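Local coordinates for putative antioxidant defense protein Mlr4105 (Mesorhizobium loti, PDB 3C1L) that probably acts as a peroxiredoxin-like antioxidant enzyme of the AhpD-like superfamily, at residues K47-A50 with F51-Y55. Numbering follows the deposited sequence.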
loop_
_atom_site.group_PDB
_atom_site.type_symbol
_atom_site.label_atom_id
_atom_site.label_comp_id
_atom_site.label_asym_id
_atom_site.label_seq_id
_atom_site.Cartn_x
_atom_site.Cartn_y
_atom_site.Cartn_z
ATOM N N LYS B 47 28.071 -3.939 22.422
ATOM C CA LYS B 47 27.218 -3.971 21.274
ATOM C C LYS B 47 27.915 -4.650 20.065
ATOM O O LYS B 47 27.337 -5.500 19.408
ATOM C CB LYS B 47 26.801 -2.539 20.911
ATOM C CG LYS B 47 26.065 -1.788 22.008
ATOM C CD LYS B 47 25.239 -0.627 21.433
ATOM C CE LYS B 47 24.528 0.228 22.485
ATOM N NZ LYS B 47 24.202 -0.465 23.746
ATOM N N LEU B 48 29.149 -4.253 19.781
ATOM C CA LEU B 48 29.930 -4.811 18.676
ATOM C C LEU B 48 29.979 -6.328 18.793
ATOM O O LEU B 48 29.668 -7.031 17.846
ATOM C CB LEU B 48 31.348 -4.204 18.684
ATOM C CG LEU B 48 32.370 -4.561 17.607
ATOM C CD1 LEU B 48 31.843 -4.200 16.218
ATOM C CD2 LEU B 48 33.718 -3.845 17.880
ATOM N N ARG B 49 30.351 -6.837 19.957
ATOM C CA ARG B 49 30.338 -8.269 20.181
ATOM C C ARG B 49 28.960 -8.890 19.961
ATOM O O ARG B 49 28.884 -9.983 19.464
ATOM C CB ARG B 49 30.815 -8.641 21.582
ATOM C CG ARG B 49 32.308 -8.940 21.677
ATOM C CD ARG B 49 32.740 -10.129 20.800
ATOM N NE ARG B 49 31.974 -11.349 21.075
ATOM C CZ ARG B 49 32.312 -12.273 21.977
ATOM N NH1 ARG B 49 33.413 -12.131 22.726
ATOM N NH2 ARG B 49 31.536 -13.347 22.147
ATOM N N ALA B 50 27.893 -8.221 20.397
ATOM C CA ALA B 50 26.544 -8.724 20.197
ATOM C C ALA B 50 26.298 -8.818 18.699
ATOM O O ALA B 50 25.837 -9.856 18.182
ATOM C CB ALA B 50 25.499 -7.791 20.843
ATOM N N PHE B 51 26.617 -7.726 17.994
ATOM C CA PHE B 51 26.398 -7.683 16.559
ATOM C C PHE B 51 27.143 -8.824 15.883
ATOM O O PHE B 51 26.538 -9.555 15.146
ATOM C CB PHE B 51 26.812 -6.363 15.934
ATOM C CG PHE B 51 26.739 -6.377 14.438
ATOM C CD1 PHE B 51 25.520 -6.235 13.792
ATOM C CD2 PHE B 51 27.867 -6.589 13.675
ATOM C CE1 PHE B 51 25.430 -6.289 12.408
ATOM C CE2 PHE B 51 27.773 -6.665 12.273
ATOM C CZ PHE B 51 26.543 -6.492 11.655
ATOM N N THR B 52 28.442 -8.968 16.125
ATOM C CA THR B 52 29.244 -9.913 15.342
ATOM C C THR B 52 28.834 -11.378 15.634
ATOM O O THR B 52 28.811 -12.182 14.715
ATOM C CB THR B 52 30.805 -9.730 15.505
ATOM O OG1 THR B 52 31.222 -10.201 16.777
ATOM C CG2 THR B 52 31.258 -8.265 15.346
ATOM N N ASP B 53 28.488 -11.689 16.894
ATOM C CA ASP B 53 27.934 -12.975 17.306
ATOM C C ASP B 53 26.704 -13.367 16.503
ATOM O O ASP B 53 26.686 -14.467 15.958
ATOM C CB ASP B 53 27.504 -12.971 18.797
ATOM C CG ASP B 53 28.662 -13.056 19.766
ATOM O OD1 ASP B 53 29.791 -13.481 19.399
ATOM O OD2 ASP B 53 28.421 -12.712 20.938
ATOM N N ILE B 54 25.680 -12.486 16.461
ATOM C CA ILE B 54 24.442 -12.746 15.719
ATOM C C ILE B 54 24.735 -12.813 14.239
ATOM O O ILE B 54 24.165 -13.633 13.561
ATOM C CB ILE B 54 23.331 -11.658 15.852
ATOM C CG1 ILE B 54 22.877 -11.502 17.275
ATOM C CG2 ILE B 54 22.052 -12.087 15.130
ATOM C CD1 ILE B 54 21.789 -12.518 17.658
ATOM N N TYR B 55 25.566 -11.917 13.720
ATOM C CA TYR B 55 25.806 -11.903 12.266
ATOM C C TYR B 55 26.486 -13.211 11.788
ATOM O O TYR B 55 26.130 -13.789 10.745
ATOM C CB TYR B 55 26.687 -10.730 11.884
ATOM C CG TYR B 55 26.931 -10.678 10.402
ATOM C CD1 TYR B 55 26.006 -10.076 9.553
ATOM C CD2 TYR B 55 28.045 -11.256 9.849
ATOM C CE1 TYR B 55 26.214 -10.043 8.174
ATOM C CE2 TYR B 55 28.246 -11.243 8.468
ATOM C CZ TYR B 55 27.340 -10.631 7.653
ATOM O OH TYR B 55 27.539 -10.607 6.302
#
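An i to i+4 salt bridge, Arg49 to Asp53, runs along the outer side of helix 45-60, within the all-helical AhpD-like fold. The Arg49 chain bends twice, at chi2 (-61°) and chi3 (-55°), and this brings the edge of its guanidinium round to Asp53 on the next turn instead of reaching straight out. Arg49 NH2 makes the shortest of the three contacts, 3.3 Å to Asp53 OD1, meeting the syn lone pair of that oxygen. Two weak bonds add to it: Arg49 NE to Asp53 OD1 at 3.5 Å, and Arg49 NH2 to Asp53 OD2. The carboxylate lies at the guanidinium edge, but the two planes stand 81° apart, so this is not the flat, two-pronged pairing of coplanar groups. With an alanine in place of Asp53, Arg49 would probably lose its charge partner on this turn and its guanidinium would be freer to swing.

Beneath the pair, regular helical bonds join the turns: Phe51 N reaches Lys47 O at 2.7 Å, and Thr52 N, Asp53 N and Ile54 N follow to Leu48, Arg49 and Ala50 in order. On the buried side, Leu48 CD1 comes to 4.2 Å from Thr52 CG2, and both side chains pack on Leu38 of helix 36-40. The Phe51 ring lies nearly parallel to that of Tyr41, just past helix 36-40, and also touches Phe164 of helix 152-175. A further side belongs to the assembly: Ala50 and Ile54 pack on Ile54 and Ala50 of the second subunit, and Lys47 NZ forms a salt bridge with Asp57 of that chain. Within the helix, Ile54 CG1, anti to the carbonyl carbon and beside the backbone N, lies 3.5 Å from Ala50 O, the same oxygen that accepts a nearly straight bond from the Ile54 N-H.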